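Local coordinates for protein tRNA modification GTPase mnmE (PDB 3GEE) that probably hydrolyses GTP at a high intrinsic rate and takes part in adding a carboxymethylaminomethyl group to the wobble uridine of certain tRNAs, at residues Ile210-Ile221 with Leu418-Leu429; Met310-Tyr318 with Glu330-His341. All blocks are in the same frame, centred on the assembly; numbering follows the deposited sequence.

Contact 1: residues Ile210-Ile221 with Leu418-Leu429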
loop_
_atom_site.group_PDB
_atom_site.type_symbol
_atom_site.label_atom_id
_atom_site.label_comp_id
_atom_site.label_asym_id
_atom_site.label_seq_id
_atom_site.Cartn_x
_atom_site.Cartn_y
_atom_site.Cartn_z
ATOM N N ILE A 210 -26.547 43.463 1.221
ATOM C CA ILE A 210 -25.557 43.196 0.170
ATOM C C ILE A 210 -24.143 43.630 0.577
ATOM O O ILE A 210 -23.182 42.892 0.355
ATOM C CB ILE A 210 -25.964 43.859 -1.189
ATOM C CG1 ILE A 210 -27.313 43.317 -1.696
ATOM C CG2 ILE A 210 -24.867 43.700 -2.251
ATOM C CD1 ILE A 210 -27.350 41.817 -2.009
ATOM N N GLU A 211 -24.027 44.817 1.173
ATOM C CA GLU A 211 -22.728 45.365 1.587
ATOM C C GLU A 211 -22.003 44.490 2.609
ATOM O O GLU A 211 -20.778 44.372 2.572
ATOM C CB GLU A 211 -22.879 46.793 2.120
ATOM C CG GLU A 211 -22.978 47.854 1.029
ATOM C CD GLU A 211 -23.023 49.273 1.574
ATOM O OE1 GLU A 211 -23.884 50.057 1.119
ATOM O OE2 GLU A 211 -22.200 49.608 2.455
ATOM N N THR A 212 -22.767 43.886 3.516
ATOM C CA THR A 212 -22.215 42.964 4.508
ATOM C C THR A 212 -22.031 41.573 3.891
ATOM O O THR A 212 -21.196 40.786 4.345
ATOM C CB THR A 212 -23.110 42.880 5.768
ATOM O OG1 THR A 212 -23.656 44.173 6.059
ATOM C CG2 THR A 212 -22.311 42.390 6.974
ATOM N N LEU A 213 -22.811 41.289 2.849
ATOM C CA LEU A 213 -22.760 40.008 2.144
ATOM C C LEU A 213 -21.558 39.938 1.200
ATOM O O LEU A 213 -20.876 38.915 1.133
ATOM C CB LEU A 213 -24.070 39.779 1.374
ATOM C CG LEU A 213 -24.624 38.388 1.023
ATOM C CD1 LEU A 213 -24.170 37.929 -0.354
ATOM C CD2 LEU A 213 -24.321 37.330 2.082
ATOM N N ARG A 214 -21.300 41.034 0.487
ATOM C CA ARG A 214 -20.197 41.103 -0.472
ATOM C C ARG A 214 -18.839 41.166 0.227
ATOM O O ARG A 214 -17.859 40.597 -0.261
ATOM C CB ARG A 214 -20.373 42.298 -1.416
ATOM C CG ARG A 214 -19.868 42.052 -2.835
ATOM C CD ARG A 214 -18.483 42.623 -3.086
ATOM N NE ARG A 214 -18.541 44.030 -3.477
ATOM C CZ ARG A 214 -17.533 44.708 -4.024
ATOM N NH1 ARG A 214 -17.693 45.987 -4.343
ATOM N NH2 ARG A 214 -16.368 44.115 -4.257
ATOM N N SER A 215 -18.792 41.852 1.368
ATOM C CA SER A 215 -17.571 41.961 2.167
ATOM C C SER A 215 -17.209 40.631 2.825
ATOM O O SER A 215 -16.035 40.359 3.081
ATOM C CB SER A 215 -17.713 43.054 3.228
ATOM O OG SER A 215 -18.799 42.784 4.097
ATOM N N GLU A 216 -18.227 39.818 3.099
ATOM C CA GLU A 216 -18.039 38.460 3.608
ATOM C C GLU A 216 -17.431 37.543 2.550
ATOM O O GLU A 216 -16.625 36.667 2.868
ATOM C CB GLU A 216 -19.368 37.886 4.103
ATOM C CG GLU A 216 -19.628 38.084 5.593
ATOM C CD GLU A 216 -19.080 36.953 6.457
ATOM O OE1 GLU A 216 -19.609 36.756 7.572
ATOM O OE2 GLU A 216 -18.127 36.259 6.032
ATOM N N VAL A 217 -17.832 37.751 1.296
ATOM C CA VAL A 217 -17.266 37.032 0.155
ATOM C C VAL A 217 -15.830 37.492 -0.099
ATOM O O VAL A 217 -14.963 36.682 -0.434
ATOM C CB VAL A 217 -18.130 37.218 -1.120
ATOM C CG1 VAL A 217 -17.437 36.645 -2.352
ATOM C CG2 VAL A 217 -19.490 36.568 -0.937
ATOM N N ASN A 218 -15.588 38.790 0.074
ATOM C CA ASN A 218 -14.252 39.357 -0.095
ATOM C C ASN A 218 -13.232 38.875 0.930
ATOM O O ASN A 218 -12.055 38.725 0.606
ATOM C CB ASN A 218 -14.294 40.888 -0.152
ATOM C CG ASN A 218 -14.323 41.417 -1.578
ATOM O OD1 ASN A 218 -13.388 42.085 -2.023
ATOM N ND2 ASN A 218 -15.390 41.104 -2.309
ATOM N N ARG A 219 -13.681 38.626 2.160
ATOM C CA ARG A 219 -12.818 38.028 3.179
ATOM C C ARG A 219 -12.294 36.674 2.690
ATOM O O ARG A 219 -11.132 36.329 2.917
ATOM C CB ARG A 219 -13.559 37.876 4.515
ATOM C CG ARG A 219 -12.725 37.214 5.613
ATOM C CD ARG A 219 -13.510 36.967 6.899
ATOM N NE ARG A 219 -13.364 38.059 7.862
ATOM C CZ ARG A 219 -13.512 37.931 9.181
ATOM N NH1 ARG A 219 -13.803 36.750 9.714
ATOM N NH2 ARG A 219 -13.358 38.988 9.972
ATOM N N LEU A 220 -13.159 35.932 1.998
ATOM C CA LEU A 220 -12.816 34.617 1.467
ATOM C C LEU A 220 -11.887 34.693 0.256
ATOM O O LEU A 220 -10.817 34.084 0.270
ATOM C CB LEU A 220 -14.077 33.807 1.139
ATOM C CG LEU A 220 -15.051 33.488 2.279
ATOM C CD1 LEU A 220 -16.306 32.840 1.725
ATOM C CD2 LEU A 220 -14.423 32.600 3.348
ATOM N N ILE A 221 -12.277 35.449 -0.774
ATOM C CA ILE A 221 -11.449 35.590 -1.986
ATOM C C ILE A 221 -10.010 35.981 -1.647
ATOM O O ILE A 221 -9.087 35.709 -2.417
ATOM C CB ILE A 221 -12.038 36.591 -3.039
ATOM C CG1 ILE A 221 -11.976 38.036 -2.535
ATOM C CG2 ILE A 221 -13.458 36.206 -3.430
ATOM C CD1 ILE A 221 -11.955 39.099 -3.636
ATOM N N LEU A 418 -16.250 32.560 -6.432
ATOM C CA LEU A 418 -16.431 33.597 -5.411
ATOM C C LEU A 418 -16.253 34.988 -6.013
ATOM O O LEU A 418 -16.942 35.938 -5.626
ATOM C CB LEU A 418 -15.460 33.401 -4.242
ATOM C CG LEU A 418 -15.681 32.255 -3.246
ATOM C CD1 LEU A 418 -14.485 32.122 -2.305
ATOM C CD2 LEU A 418 -16.971 32.423 -2.450
ATOM N N ARG A 419 -15.324 35.100 -6.961
ATOM C CA ARG A 419 -15.159 36.316 -7.741
ATOM C C ARG A 419 -16.419 36.587 -8.555
ATOM O O ARG A 419 -17.008 37.663 -8.457
ATOM C CB ARG A 419 -13.947 36.207 -8.666
ATOM C CG ARG A 419 -12.615 36.489 -7.990
ATOM C CD ARG A 419 -11.572 36.911 -9.016
ATOM N NE ARG A 419 -11.123 35.784 -9.832
ATOM C CZ ARG A 419 -10.479 35.897 -10.991
ATOM N NH1 ARG A 419 -10.112 34.802 -11.648
ATOM N NH2 ARG A 419 -10.203 37.094 -11.499
ATOM N N ASN A 420 -16.832 35.594 -9.341
ATOM C CA ASN A 420 -18.046 35.679 -10.149
ATOM C C ASN A 420 -19.278 36.056 -9.333
ATOM O O ASN A 420 -20.166 36.759 -9.824
ATOM C CB ASN A 420 -18.285 34.365 -10.896
ATOM C CG ASN A 420 -17.546 34.301 -12.218
ATOM O OD1 ASN A 420 -18.301 34.270 -13.312
ATOM N ND2 ASN A 420 -16.315 34.273 -12.261
ATOM N N ALA A 421 -19.318 35.587 -8.087
ATOM C CA ALA A 421 -20.392 35.922 -7.161
ATOM C C ALA A 421 -20.324 37.387 -6.731
ATOM O O ALA A 421 -21.323 38.102 -6.816
ATOM C CB ALA A 421 -20.363 35.000 -5.949
ATOM N N SER A 422 -19.145 37.833 -6.293
ATOM C CA SER A 422 -18.961 39.211 -5.817
ATOM C C SER A 422 -19.041 40.253 -6.936
ATOM O O SER A 422 -19.298 41.432 -6.673
ATOM C CB SER A 422 -17.649 39.354 -5.045
ATOM O OG SER A 422 -16.544 39.021 -5.861
ATOM N N ASP A 423 -18.815 39.815 -8.174
ATOM C CA ASP A 423 -19.009 40.662 -9.352
ATOM C C ASP A 423 -20.495 40.853 -9.636
ATOM O O ASP A 423 -20.942 41.970 -9.910
ATOM C CB ASP A 423 -18.309 40.066 -10.576
ATOM C CG ASP A 423 -16.802 40.270 -10.551
ATOM O OD1 ASP A 423 -16.136 39.862 -11.527
ATOM O OD2 ASP A 423 -16.280 40.834 -9.564
ATOM N N ALA A 424 -21.248 39.756 -9.567
ATOM C CA ALA A 424 -22.704 39.792 -9.682
ATOM C C ALA A 424 -23.316 40.583 -8.523
ATOM O O ALA A 424 -24.308 41.295 -8.705
ATOM C CB ALA A 424 -23.268 38.379 -9.727
ATOM N N LEU A 425 -22.709 40.450 -7.343
ATOM C CA LEU A 425 -23.095 41.207 -6.148
ATOM C C LEU A 425 -22.849 42.707 -6.292
ATOM O O LEU A 425 -23.667 43.517 -5.847
ATOM C CB LEU A 425 -22.351 40.678 -4.919
ATOM C CG LEU A 425 -23.062 39.966 -3.757
ATOM C CD1 LEU A 425 -24.370 39.284 -4.152
ATOM C CD2 LEU A 425 -22.108 38.973 -3.108
ATOM N N GLN A 426 -21.723 43.067 -6.907
ATOM C CA GLN A 426 -21.403 44.469 -7.171
ATOM C C GLN A 426 -22.292 45.030 -8.275
ATOM O O GLN A 426 -22.684 46.197 -8.224
ATOM C CB GLN A 426 -19.929 44.643 -7.543
ATOM C CG GLN A 426 -19.433 46.080 -7.422
ATOM C CD GLN A 426 -18.121 46.314 -8.142
ATOM O OE1 GLN A 426 -17.109 46.631 -7.520
ATOM N NE2 GLN A 426 -18.132 46.156 -9.463
ATOM N N ASN A 427 -22.602 44.193 -9.266
ATOM C CA ASN A 427 -23.549 44.545 -10.323
ATOM C C ASN A 427 -24.900 44.951 -9.743
ATOM O O ASN A 427 -25.545 45.876 -10.235
ATOM C CB ASN A 427 -23.727 43.384 -11.306
ATOM C CG ASN A 427 -22.535 43.207 -12.237
ATOM O OD1 ASN A 427 -21.656 44.067 -12.323
ATOM N ND2 ASN A 427 -22.506 42.082 -12.941
ATOM N N ALA A 428 -25.313 44.250 -8.690
ATOM C CA ALA A 428 -26.517 44.599 -7.946
ATOM C C ALA A 428 -26.282 45.835 -7.073
ATOM O O ALA A 428 -27.179 46.667 -6.913
ATOM C CB ALA A 428 -26.975 43.423 -7.098
ATOM N N LEU A 429 -25.072 45.948 -6.528
ATOM C CA LEU A 429 -24.728 47.022 -5.596
ATOM C C LEU A 429 -24.487 48.367 -6.289
ATOM O O LEU A 429 -25.114 49.370 -5.943
ATOM C CB LEU A 429 -23.506 46.625 -4.755
ATOM C CG LEU A 429 -23.101 47.521 -3.578
ATOM C CD1 LEU A 429 -24.137 47.468 -2.463
ATOM C CD2 LEU A 429 -21.730 47.122 -3.055
#

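Contact 2: residues Met310-Tyr318 with Glu330-His341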
loop_
_atom_site.group_PDB
_atom_site.type_symbol
_atom_site.label_atom_id
_atom_site.label_comp_id
_atom_site.label_asym_id
_atom_site.label_seq_id
_atom_site.Cartn_x
_atom_site.Cartn_y
_atom_site.Cartn_z
ATOM N N MET A 310 5.583 31.246 -16.891
ATOM C CA MET A 310 6.000 31.966 -15.690
ATOM C C MET A 310 4.910 32.904 -15.179
ATOM O O MET A 310 5.011 33.436 -14.071
ATOM C CB MET A 310 7.305 32.722 -15.923
ATOM C CG MET A 310 8.531 31.848 -15.770
ATOM S SD MET A 310 10.043 32.782 -15.483
ATOM C CE MET A 310 10.341 33.446 -17.121
ATOM N N ALA A 311 3.878 33.111 -15.996
ATOM C CA ALA A 311 2.635 33.709 -15.529
ATOM C C ALA A 311 2.055 32.756 -14.487
ATOM O O ALA A 311 1.858 31.566 -14.767
ATOM C CB ALA A 311 1.664 33.910 -16.684
ATOM N N GLU A 312 1.800 33.283 -13.289
ATOM C CA GLU A 312 1.456 32.474 -12.110
ATOM C C GLU A 312 2.664 31.659 -11.645
ATOM O O GLU A 312 2.850 30.503 -12.029
ATOM C CB GLU A 312 0.224 31.576 -12.345
ATOM C CG GLU A 312 -1.082 32.333 -12.609
ATOM C CD GLU A 312 -1.539 33.173 -11.422
ATOM O OE1 GLU A 312 -1.702 32.611 -10.315
ATOM O OE2 GLU A 312 -1.741 34.395 -11.602
ATOM N N ALA A 313 3.492 32.307 -10.832
ATOM C CA ALA A 313 4.660 31.705 -10.203
ATOM C C ALA A 313 4.992 32.574 -9.000
ATOM O O ALA A 313 5.219 33.773 -9.146
ATOM C CB ALA A 313 5.831 31.653 -11.173
ATOM N N ASP A 314 4.998 31.977 -7.815
ATOM C CA ASP A 314 5.149 32.736 -6.573
ATOM C C ASP A 314 6.564 33.263 -6.372
ATOM O O ASP A 314 6.754 34.373 -5.874
ATOM C CB ASP A 314 4.744 31.884 -5.367
ATOM C CG ASP A 314 3.366 31.280 -5.513
ATOM O OD1 ASP A 314 2.399 32.038 -5.743
ATOM O OD2 ASP A 314 3.249 30.042 -5.392
ATOM N N LEU A 315 7.548 32.457 -6.760
ATOM C CA LEU A 315 8.949 32.770 -6.520
ATOM C C LEU A 315 9.797 32.410 -7.729
ATOM O O LEU A 315 9.779 31.273 -8.194
ATOM C CB LEU A 315 9.445 32.031 -5.271
ATOM C CG LEU A 315 10.930 31.949 -4.908
ATOM C CD1 LEU A 315 11.514 33.327 -4.648
ATOM C CD2 LEU A 315 11.127 31.057 -3.693
ATOM N N ILE A 316 10.527 33.394 -8.245
ATOM C CA ILE A 316 11.465 33.156 -9.334
ATOM C C ILE A 316 12.888 33.198 -8.795
ATOM O O ILE A 316 13.279 34.157 -8.125
ATOM C CB ILE A 316 11.305 34.171 -10.493
ATOM C CG1 ILE A 316 9.853 34.212 -10.979
ATOM C CG2 ILE A 316 12.242 33.807 -11.638
ATOM C CD1 ILE A 316 9.544 35.331 -11.954
ATOM N N LEU A 317 13.641 32.135 -9.066
ATOM C CA LEU A 317 15.066 32.112 -8.784
ATOM C C LEU A 317 15.807 32.211 -10.106
ATOM O O LEU A 317 15.750 31.287 -10.922
ATOM C CB LEU A 317 15.479 30.830 -8.049
ATOM C CG LEU A 317 14.886 30.425 -6.694
ATOM C CD1 LEU A 317 15.533 29.132 -6.227
ATOM C CD2 LEU A 317 15.040 31.500 -5.628
ATOM N N TYR A 318 16.480 33.340 -10.329
ATOM C CA TYR A 318 17.343 33.477 -11.495
ATOM C C TYR A 318 18.764 33.045 -11.162
ATOM O O TYR A 318 19.435 33.655 -10.328
ATOM C CB TYR A 318 17.331 34.894 -12.081
ATOM C CG TYR A 318 17.856 34.917 -13.501
ATOM C CD1 TYR A 318 16.982 34.908 -14.585
ATOM C CD2 TYR A 318 19.227 34.904 -13.761
ATOM C CE1 TYR A 318 17.458 34.904 -15.894
ATOM C CE2 TYR A 318 19.713 34.898 -15.063
ATOM C CZ TYR A 318 18.825 34.901 -16.126
ATOM O OH TYR A 318 19.304 34.894 -17.419
ATOM N N GLU A 330 23.696 40.036 -19.192
ATOM C CA GLU A 330 22.450 39.296 -19.158
ATOM C C GLU A 330 21.733 39.604 -17.841
ATOM O O GLU A 330 20.697 39.015 -17.533
ATOM C CB GLU A 330 22.706 37.797 -19.293
ATOM C CG GLU A 330 23.189 37.117 -18.022
ATOM C CD GLU A 330 22.666 35.705 -17.905
ATOM O OE1 GLU A 330 22.642 34.992 -18.930
ATOM O OE2 GLU A 330 22.277 35.307 -16.786
ATOM N N LEU A 331 22.302 40.521 -17.060
ATOM C CA LEU A 331 21.603 41.100 -15.914
ATOM C C LEU A 331 20.550 42.108 -16.379
ATOM O O LEU A 331 19.748 42.608 -15.585
ATOM C CB LEU A 331 22.577 41.704 -14.889
ATOM C CG LEU A 331 23.761 42.608 -15.236
ATOM C CD1 LEU A 331 23.336 44.027 -15.586
ATOM C CD2 LEU A 331 24.717 42.629 -14.057
ATOM N N THR A 332 20.568 42.388 -17.682
ATOM C CA THR A 332 19.503 43.116 -18.360
ATOM C C THR A 332 18.315 42.173 -18.501
ATOM O O THR A 332 17.161 42.583 -18.368
ATOM C CB THR A 332 19.960 43.608 -19.755
ATOM O OG1 THR A 332 21.238 44.248 -19.644
ATOM C CG2 THR A 332 18.957 44.588 -20.349
ATOM N N GLU A 333 18.621 40.904 -18.761
ATOM C CA GLU A 333 17.622 39.843 -18.855
ATOM C C GLU A 333 16.919 39.637 -17.515
ATOM O O GLU A 333 15.699 39.464 -17.469
ATOM C CB GLU A 333 18.276 38.538 -19.327
ATOM C CG GLU A 333 17.312 37.385 -19.590
ATOM C CD GLU A 333 16.392 37.634 -20.776
ATOM O OE1 GLU A 333 16.859 38.166 -21.809
ATOM O OE2 GLU A 333 15.196 37.288 -20.669
ATOM N N ILE A 334 17.683 39.670 -16.426
ATOM C CA ILE A 334 17.093 39.473 -15.108
ATOM C C ILE A 334 16.262 40.689 -14.683
ATOM O O ILE A 334 15.297 40.555 -13.931
ATOM C CB ILE A 334 18.130 39.057 -14.011
ATOM C CG1 ILE A 334 18.343 40.161 -12.987
ATOM C CG2 ILE A 334 19.453 38.580 -14.608
ATOM C CD1 ILE A 334 18.652 39.630 -11.626
ATOM N N ARG A 335 16.628 41.865 -15.187
ATOM C CA ARG A 335 15.858 43.078 -14.939
ATOM C C ARG A 335 14.481 43.025 -15.597
ATOM O O ARG A 335 13.521 43.600 -15.079
ATOM C CB ARG A 335 16.624 44.322 -15.409
ATOM C CG ARG A 335 17.345 45.066 -14.296
ATOM C CD ARG A 335 17.871 46.417 -14.758
ATOM N NE ARG A 335 19.178 46.310 -15.411
ATOM C CZ ARG A 335 19.406 46.513 -16.707
ATOM N NH1 ARG A 335 18.421 46.850 -17.529
ATOM N NH2 ARG A 335 20.635 46.381 -17.182
ATOM N N GLU A 336 14.388 42.335 -16.734
ATOM C CA GLU A 336 13.135 42.288 -17.489
ATOM C C GLU A 336 12.292 41.046 -17.228
ATOM O O GLU A 336 11.139 40.978 -17.656
ATOM C CB GLU A 336 13.356 42.517 -18.991
ATOM C CG GLU A 336 14.359 41.604 -19.670
ATOM C CD GLU A 336 14.577 41.973 -21.129
ATOM O OE1 GLU A 336 14.921 41.071 -21.922
ATOM O OE2 GLU A 336 14.399 43.161 -21.487
ATOM N N LEU A 337 12.867 40.069 -16.529
ATOM C CA LEU A 337 12.066 39.009 -15.929
ATOM C C LEU A 337 11.305 39.587 -14.740
ATOM O O LEU A 337 10.082 39.487 -14.674
ATOM C CB LEU A 337 12.928 37.823 -15.484
ATOM C CG LEU A 337 13.323 36.708 -16.460
ATOM C CD1 LEU A 337 13.574 35.426 -15.673
ATOM C CD2 LEU A 337 12.272 36.463 -17.543
ATOM N N LYS A 338 12.040 40.209 -13.818
ATOM C CA LYS A 338 11.460 40.895 -12.671
ATOM C C LYS A 338 10.376 41.888 -13.089
ATOM O O LYS A 338 9.352 42.012 -12.421
ATOM C CB LYS A 338 12.555 41.617 -11.879
ATOM C CG LYS A 338 12.086 42.286 -10.596
ATOM C CD LYS A 338 13.131 43.253 -10.074
ATOM C CE LYS A 338 12.643 44.013 -8.844
ATOM N NZ LYS A 338 12.574 43.137 -7.627
ATOM N N ALA A 339 10.606 42.585 -14.197
ATOM C CA ALA A 339 9.663 43.595 -14.676
ATOM C C ALA A 339 8.412 42.965 -15.277
ATOM O O ALA A 339 7.324 43.533 -15.194
ATOM C CB ALA A 339 10.332 44.509 -15.681
ATOM N N ALA A 340 8.579 41.785 -15.872
ATOM C CA ALA A 340 7.489 41.074 -16.535
ATOM C C ALA A 340 6.620 40.283 -15.561
ATOM O O ALA A 340 5.519 39.862 -15.912
ATOM C CB ALA A 340 8.038 40.155 -17.619
ATOM N N HIS A 341 7.118 40.078 -14.345
ATOM C CA HIS A 341 6.382 39.347 -13.319
ATOM C C HIS A 341 6.466 40.046 -11.956
ATOM O O HIS A 341 7.065 39.506 -11.019
ATOM C CB HIS A 341 6.886 37.904 -13.234
ATOM C CG HIS A 341 6.799 37.159 -14.529
ATOM N ND1 HIS A 341 7.889 36.964 -15.351
ATOM C CD2 HIS A 341 5.748 36.581 -15.159
ATOM C CE1 HIS A 341 7.516 36.288 -16.424
ATOM N NE2 HIS A 341 6.221 36.044 -16.331
#

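Contact 1: residues Ile210-Ile221 with Leu418-Leu429
Arg214 lays its aliphatic stem along Leu425, with CG of Arg214 3.5 Å from CB of Leu425, the two side chains running antiparallel alongside one another. Bends at its second and third torsions then carry the guanidinium over the Gln426 side chain, whose CB lies over one face, while CD2 of Leu429 lies at the edge. The guanidinium and amide planes stand 85° apart, and NH1 of Arg214 is 3.3 Å from OE1 of Gln426. Ser422, Leu425, Gln426 and Leu429 thus form the hole for this knob. Leu425 also meets Leu213 at about a right angle, CD2 of Leu425 lying 3.6 Å from CD1 of Leu213. Toward one end, CG2 of Ile210 meets CD1 of Leu429 at 3.8 Å; toward the other, CG2 of Ile221 packs against CB of Leu418 at 3.5 Å. Between them CG1 of Val217, anti to the backbone N (chi1 172°), lies over the 418-422 turn, 3.8 Å from CB of Ser422.

These contacts join helices 203-232 and 412-432 as a nearly antiparallel pair, their local axes 9.7 Å apart and inclined at 156°, within the helical domain of MnmE. The two are brought together across 196 intervening residues, which include the G domain.

ND2 of Asn218, which also approaches CB of Ser422, donates to O of Arg214 from above the carbonyl plane, on the face opposite to the backbone N of Asn218. Farther out, helix 441-456 adds Leu445 against Ile210 and Ala448 against Leu425, and Leu180 of helix 179-185 touches Leu213.

Contact 2: residues Met310-Tyr318 with Glu330-His341
The Tyr318 hydroxyl donates a weak hydrogen bond to Glu330, with OH of Tyr318 3.1 Å from OE2 of Glu330. This oxygen lies at the ring edge, near the ring plane, although the carboxylate itself is turned 71° from that plane. Over one face of the ring comes CG2 of Ile334, a CH-pi contact 3.8 Å from the centroid and 17° off the normal. CD1 of Leu337 meets the edge instead, 3.6 Å from CD1 of Tyr318. The first torsion of Tyr318, with CG anti to the backbone N (chi1 -162°), helps to place the ring between strand and helix. With an alanine in place of Tyr318, the Glu330 carboxylate would probably lose its hydroxyl donor, and a gap would probably open beside Ile334 and Leu337.

Further along, CE of Met310 packs against CD2 of Leu337 at 3.6 Å, and CB of Met310 lies 3.5 Å from NE2 of His341. Its sulfur stands obliquely to the imidazole, SD lying 5.0 Å from the ring centroid. CD1 of Ile316 touches CB of His341 at 3.9 Å. A weak bond from ND1 of His341 to O of Leu337 ties the ring to the last turn of the helix it follows.

Residues 315-318 of strand 315-321 run nearly antiparallel to helix 331-340, the two being the first elements of a beta-alpha-beta crossover completed by strand 345-351 in the G domain. Phe346 of that strand also touches Leu337. Glu330 has a long, weak ion pair with Lys241 and lies close to the like-charged Glu325; the tyrosine hydroxyl and the distant lysine would probably stabilise the charge of Glu330, while nearby Glu325 would tend to oppose it.

Both contacts are partly buried, with centres about 33 Å apart and nearest atoms about 8 Å apart, so neither touches the other. Contact 2 is nested in the chain loop that contact 1 closes. They share no secondary-structure element: contact 1 pairs two helices distant in sequence within the helical domain, whereas contact 2 packs a strand and the loop before it on a helix close by in the G domain. Contact 1 buries 709 Å², largely through aliphatic side chains and an arginine stem, away from the annotated sites. Contact 2 buries 479 Å², adds aromatic rings and a weak tyrosine-carboxylate bond, and the side chain of Tyr318 lies about 10 Å from bound GDP.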